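Local coordinates for protein ATP-dependent RNA helicase HrpB (Escherichia coli, PDB 6EUD) that hydrolyses ATP to ADP and phosphate as a DExH-box NTPase of the DEAH/RHA helicase group and probably binds and unwinds RNA, at residues M268-L273 with E285-V290; R86-N91 with Q469-Q474; Y650-V655 with W696-R701; L244-Y249 with Q257-L262. All coordinates share one frame; numbering follows the deposited sequence.

Interaction 1 (M268-L273 with E285-V290)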
loop_
_atom_site.group_PDB
_atom_site.type_symbol
_atom_site.label_atom_id
_atom_site.label_comp_id
_atom_site.label_asym_id
_atom_site.label_seq_id
_atom_site.Cartn_x
_atom_site.Cartn_y
_atom_site.Cartn_z
ATOM N N MET A 268 -2.143 -42.243 23.617
ATOM C CA MET A 268 -2.362 -41.678 22.297
ATOM C C MET A 268 -1.512 -40.431 22.029
ATOM O O MET A 268 -0.901 -39.866 22.928
ATOM C CB MET A 268 -3.845 -41.362 22.120
ATOM C CG MET A 268 -4.742 -42.608 22.176
ATOM S SD MET A 268 -6.403 -42.205 21.647
ATOM C CE MET A 268 -6.755 -40.823 22.728
ATOM N N ARG A 269 -1.462 -40.035 20.768
ATOM C CA ARG A 269 -0.740 -38.846 20.342
ATOM C C ARG A 269 -1.703 -37.981 19.554
ATOM O O ARG A 269 -2.653 -38.498 18.982
ATOM C CB ARG A 269 0.478 -39.226 19.493
ATOM C CG ARG A 269 0.124 -39.984 18.211
ATOM C CD ARG A 269 1.302 -40.752 17.640
ATOM N NE ARG A 269 2.453 -39.895 17.401
ATOM C CZ ARG A 269 3.421 -40.184 16.543
ATOM N NH1 ARG A 269 3.359 -41.307 15.841
ATOM N NH2 ARG A 269 4.447 -39.353 16.379
ATOM N N LYS A 270 -1.468 -36.677 19.505
ATOM C CA LYS A 270 -2.363 -35.788 18.767
ATOM C C LYS A 270 -1.677 -35.031 17.635
ATOM O O LYS A 270 -0.499 -34.679 17.714
ATOM C CB LYS A 270 -3.022 -34.787 19.726
ATOM C CG LYS A 270 -2.047 -33.799 20.328
ATOM C CD LYS A 270 -2.710 -32.804 21.280
ATOM C CE LYS A 270 -1.655 -31.832 21.791
ATOM N NZ LYS A 270 -2.174 -30.833 22.736
ATOM N N VAL A 271 -2.438 -34.795 16.572
ATOM C CA VAL A 271 -2.055 -33.854 15.543
ATOM C C VAL A 271 -2.924 -32.616 15.675
ATOM O O VAL A 271 -4.135 -32.687 15.516
ATOM C CB VAL A 271 -2.212 -34.436 14.135
ATOM C CG1 VAL A 271 -1.886 -33.363 13.080
ATOM C CG2 VAL A 271 -1.325 -35.670 13.970
ATOM N N VAL A 272 -2.304 -31.486 15.973
ATOM C CA VAL A 272 -3.039 -30.247 16.077
ATOM C C VAL A 272 -2.881 -29.491 14.775
ATOM O O VAL A 272 -1.772 -29.173 14.356
ATOM C CB VAL A 272 -2.564 -29.389 17.265
ATOM C CG1 VAL A 272 -3.325 -28.102 17.318
ATOM C CG2 VAL A 272 -2.768 -30.134 18.555
ATOM N N LEU A 273 -4.006 -29.242 14.119
ATOM C CA LEU A 273 -4.026 -28.515 12.864
ATOM C C LEU A 273 -4.446 -27.079 13.177
ATOM O O LEU A 273 -5.568 -26.825 13.591
ATOM C CB LEU A 273 -4.975 -29.181 11.858
ATOM C CG LEU A 273 -4.853 -30.689 11.552
ATOM C CD1 LEU A 273 -5.685 -31.549 12.517
ATOM C CD2 LEU A 273 -5.220 -30.998 10.093
ATOM N N GLU A 285 0.258 -27.610 24.179
ATOM C CA GLU A 285 1.112 -28.439 25.010
ATOM C C GLU A 285 1.323 -29.849 24.452
ATOM O O GLU A 285 0.562 -30.313 23.613
ATOM C CB GLU A 285 0.531 -28.517 26.413
ATOM C CG GLU A 285 0.270 -27.164 27.014
ATOM C CD GLU A 285 -0.623 -27.254 28.218
ATOM O OE1 GLU A 285 -1.161 -26.207 28.627
ATOM O OE2 GLU A 285 -0.788 -28.375 28.752
ATOM N N GLY A 286 2.378 -30.506 24.922
ATOM C CA GLY A 286 2.690 -31.887 24.587
ATOM C C GLY A 286 3.322 -32.054 23.217
ATOM O O GLY A 286 3.407 -33.170 22.702
ATOM N N ILE A 287 3.764 -30.948 22.620
ATOM C CA ILE A 287 4.258 -30.956 21.242
ATOM C C ILE A 287 5.768 -31.096 21.187
ATOM O O ILE A 287 6.466 -30.377 21.896
ATOM C CB ILE A 287 3.833 -29.662 20.488
ATOM C CG1 ILE A 287 2.309 -29.498 20.540
ATOM C CG2 ILE A 287 4.321 -29.690 19.044
ATOM C CD1 ILE A 287 1.522 -30.594 19.760
ATOM N N ARG A 288 6.270 -32.017 20.359
ATOM C CA ARG A 288 7.714 -32.061 20.042
ATOM C C ARG A 288 7.971 -32.209 18.524
ATOM O O ARG A 288 9.107 -32.212 18.082
ATOM C CB ARG A 288 8.418 -33.191 20.819
ATOM C CG ARG A 288 8.210 -34.566 20.260
ATOM C CD ARG A 288 9.142 -35.597 20.910
ATOM N NE ARG A 288 10.546 -35.402 20.540
ATOM C CZ ARG A 288 11.190 -36.096 19.600
ATOM N NH1 ARG A 288 10.565 -37.039 18.912
ATOM N NH2 ARG A 288 12.467 -35.847 19.351
ATOM N N LEU A 289 6.901 -32.309 17.737
ATOM C CA LEU A 289 6.980 -32.323 16.269
ATOM C C LEU A 289 6.177 -31.164 15.673
ATOM O O LEU A 289 5.021 -30.955 16.035
ATOM C CB LEU A 289 6.445 -33.639 15.705
ATOM C CG LEU A 289 7.038 -34.924 16.301
ATOM C CD1 LEU A 289 6.370 -36.144 15.696
ATOM C CD2 LEU A 289 8.541 -34.966 16.098
ATOM N N VAL A 290 6.784 -30.415 14.759
ATOM C CA VAL A 290 6.059 -29.418 14.001
ATOM C C VAL A 290 6.114 -29.727 12.486
ATOM O O VAL A 290 7.140 -30.158 11.933
ATOM C CB VAL A 290 6.607 -28.003 14.305
ATOM C CG1 VAL A 290 6.239 -27.002 13.217
ATOM C CG2 VAL A 290 6.126 -27.523 15.694
#
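Lys270 reaches over from strand 269-274 and sets its ammonium against the backbone of Glu285, with a hydrogen bond from Lys270 NZ to Glu285 O of 2.9 Å. The donor is tilted 23° from the carbonyl plane. At chi1 67° CG lies between the backbone N and the carbonyl carbon, and beyond it the chain runs fully extended.

The close-packed part is buried around this chain. Ile287 crosses it at about a right angle, its CD1 4.0 Å from Lys270 CE; Val272 CG2 lies looser, 4.5 Å from Ile287 CD1. Strand 217-221 pairs with both strands of the contact, and its Leu219 touches both Val272 and Ile287. The two segments are thus second neighbours in the sheet of the helicase C-terminal domain, their axes 9.2 Å apart.

Packing is thinner toward Arg269 and at Glu285. Leu289 CD1 lies near the guanidinium plane of Arg269, at its edge, 3.8 Å from NH2, while that guanidinium is held by the carbonyls of Leu211, Glu214 and Gly216. The Glu285 side chain is partly exposed and poorly ordered, and its OE2 stays 6.6 Å from Lys270 NZ.

Lys270 NZ also bonds to the carbonyls of Ala260 and Leu262. The buried ammonium is therefore gripped by three backbone oxygens, two of them at the end of helix 256-261, a setting that would be expected to favour its charged form.

Interaction 2 (R86-N91 with Q469-Q474)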
loop_
_atom_site.group_PDB
_atom_site.type_symbol
_atom_site.label_atom_id
_atom_site.label_comp_id
_atom_site.label_asym_id
_atom_site.label_seq_id
_atom_site.Cartn_x
_atom_site.Cartn_y
_atom_site.Cartn_z
ATOM N N ARG A 86 -12.812 -2.297 27.233
ATOM C CA ARG A 86 -13.607 -1.524 26.273
ATOM C C ARG A 86 -13.478 -2.124 24.871
ATOM O O ARG A 86 -12.384 -2.517 24.459
ATOM C CB ARG A 86 -13.164 -0.061 26.242
ATOM C CG ARG A 86 -13.378 0.693 27.524
ATOM C CD ARG A 86 -12.839 2.100 27.409
ATOM N NE ARG A 86 -12.835 2.762 28.705
ATOM C CZ ARG A 86 -13.869 3.432 29.194
ATOM N NH1 ARG A 86 -14.981 3.524 28.482
ATOM N NH2 ARG A 86 -13.794 3.999 30.390
ATOM N N MET A 87 -14.584 -2.183 24.133
ATOM C CA MET A 87 -14.566 -2.713 22.771
ATOM C C MET A 87 -15.279 -1.768 21.797
ATOM O O MET A 87 -15.733 -0.689 22.188
ATOM C CB MET A 87 -15.204 -4.105 22.735
ATOM C CG MET A 87 -14.360 -5.208 23.366
ATOM S SD MET A 87 -15.240 -6.227 24.576
ATOM C CE MET A 87 -16.707 -6.684 23.656
ATOM N N ARG A 88 -15.383 -2.175 20.533
ATOM C CA ARG A 88 -16.025 -1.345 19.514
ATOM C C ARG A 88 -17.528 -1.164 19.748
ATOM O O ARG A 88 -18.110 -0.164 19.328
ATOM C CB ARG A 88 -15.792 -1.929 18.116
ATOM C CG ARG A 88 -16.273 -1.022 16.985
ATOM C CD ARG A 88 -15.683 -1.417 15.642
ATOM N NE ARG A 88 -16.511 -2.393 14.943
ATOM C CZ ARG A 88 -16.267 -2.836 13.712
ATOM N NH1 ARG A 88 -15.212 -2.388 13.041
ATOM N NH2 ARG A 88 -17.078 -3.729 13.154
ATOM N N ALA A 89 -18.159 -2.127 20.411
ATOM C CA ALA A 89 -19.596 -2.052 20.640
ATOM C C ALA A 89 -19.968 -2.496 22.040
ATOM O O ALA A 89 -21.069 -2.993 22.246
ATOM C CB ALA A 89 -20.351 -2.890 19.610
ATOM N N GLN A 90 -19.057 -2.310 22.992
ATOM C CA GLN A 90 -19.322 -2.639 24.391
ATOM C C GLN A 90 -18.340 -1.951 25.348
ATOM O O GLN A 90 -17.147 -1.872 25.068
ATOM C CB GLN A 90 -19.277 -4.154 24.592
ATOM C CG GLN A 90 -19.454 -4.596 26.034
ATOM C CD GLN A 90 -19.823 -6.060 26.154
ATOM O OE1 GLN A 90 -20.032 -6.742 25.149
ATOM N NE2 GLN A 90 -19.916 -6.550 27.387
ATOM N N ASN A 91 -18.850 -1.451 26.474
ATOM C CA ASN A 91 -18.006 -0.859 27.513
ATOM C C ASN A 91 -18.260 -1.450 28.902
ATOM O O ASN A 91 -19.405 -1.698 29.286
ATOM C CB ASN A 91 -18.198 0.655 27.560
ATOM C CG ASN A 91 -17.345 1.375 26.542
ATOM O OD1 ASN A 91 -16.328 1.980 26.883
ATOM N ND2 ASN A 91 -17.752 1.310 25.280
ATOM N N GLN A 469 -28.755 -3.407 14.515
ATOM C CA GLN A 469 -29.526 -2.351 15.156
ATOM C C GLN A 469 -28.724 -1.654 16.243
ATOM O O GLN A 469 -28.684 -0.427 16.280
ATOM C CB GLN A 469 -30.839 -2.892 15.705
ATOM C CG GLN A 469 -31.810 -1.808 16.055
ATOM C CD GLN A 469 -33.250 -2.227 15.914
ATOM O OE1 GLN A 469 -33.811 -2.133 14.852
ATOM N NE2 GLN A 469 -33.834 -2.738 16.972
ATOM N N GLN A 470 -28.025 -2.430 17.063
ATOM C CA GLN A 470 -27.214 -1.872 18.131
ATOM C C GLN A 470 -26.145 -0.953 17.567
ATOM O O GLN A 470 -25.950 0.170 18.047
ATOM C CB GLN A 470 -26.575 -2.985 18.954
ATOM C CG GLN A 470 -25.804 -2.466 20.142
ATOM C CD GLN A 470 -25.173 -3.576 20.959
ATOM O OE1 GLN A 470 -24.353 -4.353 20.460
ATOM N NE2 GLN A 470 -25.568 -3.667 22.225
ATOM N N ARG A 471 -25.467 -1.423 16.528
ATOM C CA ARG A 471 -24.402 -0.643 15.924
ATOM C C ARG A 471 -24.947 0.641 15.311
ATOM O O ARG A 471 -24.327 1.698 15.433
ATOM C CB ARG A 471 -23.673 -1.468 14.878
ATOM C CG ARG A 471 -22.593 -0.719 14.165
ATOM C CD ARG A 471 -21.538 -0.184 15.120
ATOM N NE ARG A 471 -20.384 0.281 14.349
ATOM C CZ ARG A 471 -19.419 1.061 14.828
ATOM N NH1 ARG A 471 -19.476 1.512 16.078
ATOM N NH2 ARG A 471 -18.412 1.418 14.043
ATOM N N SER A 472 -26.109 0.539 14.666
ATOM C CA SER A 472 -26.769 1.702 14.076
ATOM C C SER A 472 -27.027 2.801 15.101
ATOM O O SER A 472 -26.721 3.974 14.845
ATOM C CB SER A 472 -28.094 1.307 13.419
ATOM O OG SER A 472 -27.862 0.412 12.358
ATOM N N GLN A 473 -27.603 2.410 16.237
ATOM C CA GLN A 473 -27.892 3.336 17.329
ATOM C C GLN A 473 -26.606 4.019 17.814
ATOM O O GLN A 473 -26.603 5.235 18.053
ATOM C CB GLN A 473 -28.577 2.609 18.492
ATOM C CG GLN A 473 -29.964 2.063 18.173
ATOM C CD GLN A 473 -30.580 1.316 19.349
ATOM O OE1 GLN A 473 -29.868 0.805 20.220
ATOM N NE2 GLN A 473 -31.907 1.253 19.381
ATOM N N GLN A 474 -25.523 3.238 17.935
ATOM C CA GLN A 474 -24.209 3.768 18.340
ATOM C C GLN A 474 -23.659 4.803 17.335
ATOM O O GLN A 474 -23.159 5.874 17.714
ATOM C CB GLN A 474 -23.203 2.626 18.528
ATOM C CG GLN A 474 -21.840 3.086 19.052
ATOM C CD GLN A 474 -20.794 1.981 19.062
ATOM O OE1 GLN A 474 -20.892 1.008 18.314
ATOM N NE2 GLN A 474 -19.787 2.125 19.919
#
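Gln474 reaches from helix 466-479 to the backbone of Arg88, where strands 83-87 and 90-92 turn back on each other as a beta hairpin at the edge of the ATP-binding domain's sheet. The hydrogen bonding runs through its amide. Gln474 NE2 donates to Arg88 O over 2.9 Å, with an N-H...O angle of 153° and the acceptor almost in the amide plane. CG of Gln474 stands anti to the backbone N (chi1 -176°), and the chain continues extended. At the other end of the amide, Arg471 NH1 donates to Gln474 OE1 over 2.7 Å; the oxygen lies in the guanidinium plane, although the donor sits above the carbonyl plane.

Van der Waals contacts are sparser. Ala89 CB is 4.1 Å from Gln474 OE1 and a looser 4.3 Å from Gln470 OE1. Arg88 CG stands over one face of the Arg471 guanidinium, 4.2 Å from NH1.

Across the contact itself the two charged side chains are both arginines. Their guanidinium planes are nearly parallel, 6° apart, with Arg88 NE 4.4 Å from Arg471 NH2. Glu447 forms a salt bridge with Arg471 NE and, with Glu448, makes long, weak ion pairs to Arg88.

These carboxylates would offset part of the repulsion, chiefly through Arg471. Gln474 OE1 sits unfavourably close to Arg88 O (3.2 Å), a cost the Arg471 bond would offset, and the two bonds would hold the amide in this turn.

Interaction 3 (Y650-V655 with W696-R701)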
loop_
_atom_site.group_PDB
_atom_site.type_symbol
_atom_site.label_atom_id
_atom_site.label_comp_id
_atom_site.label_asym_id
_atom_site.label_seq_id
_atom_site.Cartn_x
_atom_site.Cartn_y
_atom_site.Cartn_z
ATOM N N TYR A 650 18.985 22.005 -12.237
ATOM C CA TYR A 650 17.890 22.903 -12.621
ATOM C C TYR A 650 16.591 22.139 -12.850
ATOM O O TYR A 650 16.603 20.917 -13.027
ATOM C CB TYR A 650 18.254 23.691 -13.875
ATOM C CG TYR A 650 19.569 24.394 -13.743
ATOM C CD1 TYR A 650 19.696 25.515 -12.940
ATOM C CD2 TYR A 650 20.698 23.926 -14.405
ATOM C CE1 TYR A 650 20.894 26.156 -12.823
ATOM C CE2 TYR A 650 21.891 24.560 -14.289
ATOM C CZ TYR A 650 21.995 25.676 -13.499
ATOM O OH TYR A 650 23.214 26.311 -13.369
ATOM N N ASP A 651 15.474 22.859 -12.850
ATOM C CA ASP A 651 14.178 22.212 -12.987
ATOM C C ASP A 651 13.717 22.152 -14.434
ATOM O O ASP A 651 12.879 22.940 -14.860
ATOM C CB ASP A 651 13.135 22.921 -12.129
ATOM C CG ASP A 651 13.377 22.726 -10.648
ATOM O OD1 ASP A 651 13.663 21.578 -10.240
ATOM O OD2 ASP A 651 13.295 23.721 -9.895
ATOM N N TRP A 652 14.258 21.200 -15.184
ATOM C CA TRP A 652 13.867 21.038 -16.574
ATOM C C TRP A 652 12.540 20.287 -16.631
ATOM O O TRP A 652 12.309 19.372 -15.842
ATOM C CB TRP A 652 14.961 20.306 -17.381
ATOM C CG TRP A 652 16.317 20.911 -17.199
ATOM C CD1 TRP A 652 17.278 20.504 -16.321
ATOM C CD2 TRP A 652 16.852 22.071 -17.868
ATOM N NE1 TRP A 652 18.373 21.325 -16.406
ATOM C CE2 TRP A 652 18.140 22.290 -17.346
ATOM C CE3 TRP A 652 16.363 22.936 -18.852
ATOM C CZ2 TRP A 652 18.955 23.334 -17.782
ATOM C CZ3 TRP A 652 17.167 23.969 -19.280
ATOM C CH2 TRP A 652 18.453 24.162 -18.746
ATOM N N PRO A 653 11.653 20.687 -17.549
ATOM C CA PRO A 653 10.375 19.998 -17.755
ATOM C C PRO A 653 10.534 18.604 -18.333
ATOM O O PRO A 653 11.385 18.365 -19.182
ATOM C CB PRO A 653 9.637 20.911 -18.745
ATOM C CG PRO A 653 10.703 21.631 -19.441
ATOM C CD PRO A 653 11.757 21.883 -18.393
ATOM N N ALA A 654 9.713 17.685 -17.855
ATOM C CA ALA A 654 9.620 16.381 -18.463
ATOM C C ALA A 654 9.028 16.545 -19.863
ATOM O O ALA A 654 8.078 17.301 -20.059
ATOM C CB ALA A 654 8.774 15.454 -17.615
ATOM N N VAL A 655 9.609 15.851 -20.831
ATOM C CA VAL A 655 9.171 15.953 -22.209
ATOM C C VAL A 655 9.132 14.583 -22.856
ATOM O O VAL A 655 9.292 14.453 -24.062
ATOM C CB VAL A 655 10.089 16.885 -23.026
ATOM C CG1 VAL A 655 9.919 18.319 -22.561
ATOM C CG2 VAL A 655 11.546 16.432 -22.906
ATOM N N TRP A 696 12.228 32.778 -18.995
ATOM C CA TRP A 696 13.235 33.474 -19.766
ATOM C C TRP A 696 14.642 33.014 -19.388
ATOM O O TRP A 696 15.475 32.759 -20.270
ATOM C CB TRP A 696 13.099 34.974 -19.569
ATOM C CG TRP A 696 14.056 35.736 -20.401
ATOM C CD1 TRP A 696 13.909 36.078 -21.718
ATOM C CD2 TRP A 696 15.324 36.266 -19.989
ATOM N NE1 TRP A 696 15.005 36.788 -22.147
ATOM C CE2 TRP A 696 15.888 36.916 -21.104
ATOM C CE3 TRP A 696 16.033 36.253 -18.783
ATOM C CZ2 TRP A 696 17.134 37.548 -21.051
ATOM C CZ3 TRP A 696 17.274 36.881 -18.737
ATOM C CH2 TRP A 696 17.805 37.522 -19.859
ATOM N N GLY A 697 14.887 32.886 -18.085
ATOM C CA GLY A 697 16.185 32.479 -17.586
ATOM C C GLY A 697 16.645 31.125 -18.096
ATOM O O GLY A 697 17.775 30.964 -18.555
ATOM N N MET A 698 15.754 30.150 -18.033
ATOM C CA MET A 698 16.046 28.796 -18.461
ATOM C C MET A 698 16.179 28.696 -19.984
ATOM O O MET A 698 16.932 27.862 -20.495
ATOM C CB MET A 698 14.947 27.864 -17.952
ATOM C CG MET A 698 14.866 27.825 -16.435
ATOM S SD MET A 698 16.285 26.942 -15.755
ATOM C CE MET A 698 15.880 25.310 -16.365
ATOM N N GLN A 699 15.447 29.541 -20.703
ATOM C CA GLN A 699 15.573 29.589 -22.152
ATOM C C GLN A 699 16.987 30.046 -22.515
ATOM O O GLN A 699 17.622 29.471 -23.406
ATOM C CB GLN A 699 14.525 30.520 -22.766
ATOM C CG GLN A 699 13.097 29.988 -22.683
ATOM C CD GLN A 699 12.064 30.985 -23.180
ATOM O OE1 GLN A 699 12.398 32.114 -23.554
ATOM N NE2 GLN A 699 10.800 30.578 -23.178
ATOM N N GLN A 700 17.468 31.076 -21.817
ATOM C CA GLN A 700 18.820 31.595 -22.023
ATOM C C GLN A 700 19.849 30.545 -21.643
ATOM O O GLN A 700 20.821 30.340 -22.367
ATOM C CB GLN A 700 19.068 32.866 -21.204
ATOM C CG GLN A 700 18.144 34.002 -21.531
ATOM C CD GLN A 700 18.205 34.396 -22.986
ATOM O OE1 GLN A 700 17.181 34.444 -23.665
ATOM N NE2 GLN A 700 19.408 34.700 -23.474
ATOM N N ARG A 701 19.624 29.890 -20.504
ATOM C CA ARG A 701 20.487 28.800 -20.043
ATOM C C ARG A 701 20.558 27.658 -21.077
ATOM O O ARG A 701 21.645 27.211 -21.444
ATOM C CB ARG A 701 20.001 28.272 -18.693
ATOM C CG ARG A 701 21.037 27.473 -17.920
ATOM C CD ARG A 701 20.532 27.104 -16.534
ATOM N NE ARG A 701 20.021 28.257 -15.784
ATOM C CZ ARG A 701 20.788 29.111 -15.105
ATOM N NH1 ARG A 701 22.107 28.962 -15.090
ATOM N NH2 ARG A 701 20.237 30.124 -14.447
#
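The guanidinium of Arg701 lies flat on the ring of Tyr650 as a cation-pi stack, centres 4.3 Å apart and planes 18° from parallel. It is displaced from the middle of the ring: Arg701 CD takes the place over the centre, 3.6 Å from the centroid in a CH-pi contact. The bend at chi3 (-51°) carries NE across to the CE1 side, and NH1 ends 3.3 Å from Tyr650 OH at an angle too poor for a hydrogen bond. That hydroxyl is bonded instead to Gln748.

Both aromatic residues belong to the loop that leads from helix 631-646 to helix 657-662, and the contact presses this loop on helix 696-705 of the C-terminal HrpB domain. Between Tyr650 and Trp652, Asp651 is the centre of an inverse gamma turn.

Met698, one helical turn before Arg701, packs against both aromatic residues. Its chain folds at chi2 and chi3 and lays CE over the six-membered ring of Trp652, 3.4 Å from the centroid, while CE also touches Tyr650 CB at 3.8 Å. That CB covers the same indole face, offset toward the rim. Met698 SD makes oblique Met-aromatic contacts with both rings, and Trp652 NE1 is bonded to Leu647 O.

Interaction 4 (L244-Y249 with Q257-L262)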
loop_
_atom_site.group_PDB
_atom_site.type_symbol
_atom_site.label_atom_id
_atom_site.label_comp_id
_atom_site.label_asym_id
_atom_site.label_seq_id
_atom_site.Cartn_x
_atom_site.Cartn_y
_atom_site.Cartn_z
ATOM N N LEU A 244 -5.041 -38.938 17.387
ATOM C CA LEU A 244 -6.195 -38.081 17.584
ATOM C C LEU A 244 -6.034 -36.752 16.832
ATOM O O LEU A 244 -5.099 -35.987 17.084
ATOM C CB LEU A 244 -6.387 -37.841 19.080
ATOM C CG LEU A 244 -7.529 -36.966 19.567
ATOM C CD1 LEU A 244 -8.834 -37.560 19.103
ATOM C CD2 LEU A 244 -7.470 -36.912 21.079
ATOM N N LEU A 245 -6.949 -36.487 15.902
ATOM C CA LEU A 245 -6.925 -35.251 15.132
ATOM C C LEU A 245 -7.665 -34.121 15.822
ATOM O O LEU A 245 -8.833 -34.256 16.180
ATOM C CB LEU A 245 -7.514 -35.478 13.744
ATOM C CG LEU A 245 -6.714 -36.426 12.854
ATOM C CD1 LEU A 245 -7.285 -36.456 11.437
ATOM C CD2 LEU A 245 -5.238 -36.038 12.836
ATOM N N CYS A 246 -6.982 -32.989 15.967
ATOM C CA CYS A 246 -7.509 -31.844 16.701
ATOM C C CYS A 246 -7.356 -30.549 15.947
ATOM O O CYS A 246 -6.335 -29.884 16.082
ATOM C CB CYS A 246 -6.799 -31.697 18.048
ATOM S SG CYS A 246 -6.731 -33.207 18.997
ATOM N N PRO A 247 -8.372 -30.173 15.161
ATOM C CA PRO A 247 -8.382 -28.849 14.521
ATOM C C PRO A 247 -8.390 -27.737 15.559
ATOM O O PRO A 247 -8.806 -27.955 16.679
ATOM C CB PRO A 247 -9.680 -28.853 13.709
ATOM C CG PRO A 247 -10.514 -29.933 14.346
ATOM C CD PRO A 247 -9.552 -30.973 14.797
ATOM N N LEU A 248 -7.918 -26.561 15.187
ATOM C CA LEU A 248 -7.862 -25.442 16.109
ATOM C C LEU A 248 -8.072 -24.130 15.373
ATOM O O LEU A 248 -7.145 -23.569 14.772
ATOM C CB LEU A 248 -6.533 -25.416 16.860
ATOM C CG LEU A 248 -6.500 -24.410 18.008
ATOM C CD1 LEU A 248 -7.592 -24.747 18.971
ATOM C CD2 LEU A 248 -5.180 -24.434 18.712
ATOM N N TYR A 249 -9.319 -23.673 15.408
ATOM C CA TYR A 249 -9.668 -22.324 14.987
ATOM C C TYR A 249 -10.695 -21.729 15.947
ATOM O O TYR A 249 -11.407 -22.471 16.629
ATOM C CB TYR A 249 -10.192 -22.312 13.551
ATOM C CG TYR A 249 -11.036 -23.497 13.132
ATOM C CD1 TYR A 249 -10.445 -24.674 12.700
ATOM C CD2 TYR A 249 -12.420 -23.417 13.103
ATOM C CE1 TYR A 249 -11.213 -25.758 12.285
ATOM C CE2 TYR A 249 -13.197 -24.496 12.682
ATOM C CZ TYR A 249 -12.587 -25.659 12.276
ATOM O OH TYR A 249 -13.341 -26.731 11.860
ATOM N N GLN A 257 -11.221 -26.838 21.382
ATOM C CA GLN A 257 -10.095 -25.944 21.619
ATOM C C GLN A 257 -9.218 -26.448 22.775
ATOM O O GLN A 257 -7.993 -26.292 22.756
ATOM C CB GLN A 257 -10.599 -24.525 21.901
ATOM C CG GLN A 257 -11.408 -23.931 20.749
ATOM C CD GLN A 257 -11.595 -22.424 20.848
ATOM O OE1 GLN A 257 -10.676 -21.682 21.219
ATOM N NE2 GLN A 257 -12.793 -21.963 20.507
ATOM N N ARG A 258 -9.852 -27.061 23.773
ATOM C CA ARG A 258 -9.143 -27.596 24.932
ATOM C C ARG A 258 -8.490 -28.922 24.597
ATOM O O ARG A 258 -7.378 -29.206 25.040
ATOM C CB ARG A 258 -10.089 -27.769 26.121
ATOM C CG ARG A 258 -10.740 -26.478 26.581
ATOM C CD ARG A 258 -9.694 -25.440 26.976
ATOM N NE ARG A 258 -8.890 -25.868 28.120
ATOM C CZ ARG A 258 -9.233 -25.664 29.386
ATOM N NH1 ARG A 258 -10.363 -25.031 29.671
ATOM N NH2 ARG A 258 -8.445 -26.088 30.366
ATOM N N LYS A 259 -9.194 -29.733 23.816
ATOM C CA LYS A 259 -8.665 -31.014 23.363
ATOM C C LYS A 259 -7.389 -30.822 22.530
ATOM O O LYS A 259 -6.433 -31.591 22.647
ATOM C CB LYS A 259 -9.714 -31.755 22.549
ATOM C CG LYS A 259 -9.311 -33.154 22.175
ATOM C CD LYS A 259 -10.375 -33.816 21.328
ATOM C CE LYS A 259 -10.582 -33.068 20.033
ATOM N NZ LYS A 259 -11.559 -33.792 19.186
ATOM N N ALA A 260 -7.384 -29.782 21.703
ATOM C CA ALA A 260 -6.196 -29.407 20.952
ATOM C C ALA A 260 -5.077 -28.818 21.831
ATOM O O ALA A 260 -3.912 -29.090 21.583
ATOM C CB ALA A 260 -6.560 -28.427 19.847
ATOM N N ILE A 261 -5.403 -28.021 22.847
ATOM C CA ILE A 261 -4.346 -27.356 23.619
ATOM C C ILE A 261 -3.758 -28.285 24.661
ATOM O O ILE A 261 -2.548 -28.277 24.886
ATOM C CB ILE A 261 -4.842 -26.064 24.317
ATOM C CG1 ILE A 261 -5.133 -24.981 23.273
ATOM C CG2 ILE A 261 -3.807 -25.550 25.329
ATOM C CD1 ILE A 261 -5.437 -23.616 23.858
ATOM N N LEU A 262 -4.618 -29.090 25.281
ATOM C CA LEU A 262 -4.199 -30.008 26.334
ATOM C C LEU A 262 -3.479 -31.234 25.786
ATOM O O LEU A 262 -3.766 -31.680 24.674
ATOM C CB LEU A 262 -5.403 -30.447 27.166
ATOM C CG LEU A 262 -6.036 -29.334 27.999
ATOM C CD1 LEU A 262 -7.154 -29.887 28.884
ATOM C CD2 LEU A 262 -4.967 -28.620 28.829
#
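Leu248 and Ala260 meet inside a beta-alpha-beta unit of the helicase C-terminal domain, in which strand 243-248 leads through helix 256-261 to strand 269-274. The helix packs over the first strand at 117°, with axes 7.5 Å apart.

Leu248 puts its CD1 into the helix surface, 3.8 Å from Gln257 CA and 3.9 Å from Ala260 CB. Its chi1 of -170° sets CG anti to the backbone N, and from there CD1 reaches the helix; Leu282 and Ile284 touch the same side chain.

Ala260 sits where strand and helix come close, its CA 5.1 Å from Cys246 CA. Its CB rests against Cys246 CB at 3.7 Å and also touches Pro247 O.

Lys259 lays its aliphatic chain against the strand. Leu244 CD2 packs on CD at 4.3 Å, while a bend at chi3 (62°) turns CE back toward the strand and brings it to 4.0 Å from Cys246 SG.

Overall arrangement
From the N terminus, first comes 86-91, the hairpin of the ATP-binding domain; its partner 469-474 comes 378 residues later, so interaction 2 closes a long loop and ties that hairpin to helix 466-479. Nested inside that loop, in series, are interaction 4 and then interaction 1, both in the helicase C-terminal domain. Their centres are 9 Å apart and they touch: strand 269-274 follows helix 256-261 and lies beside strand 243-248, so they bind the helix and three strands of one sheet. Interaction 3 opens after interaction 2 has closed, ties a loop to a helix in the C-terminal region, and lies across the chain's centre, about 70 Å from interactions 1 and 4 between centres. No two loops cross.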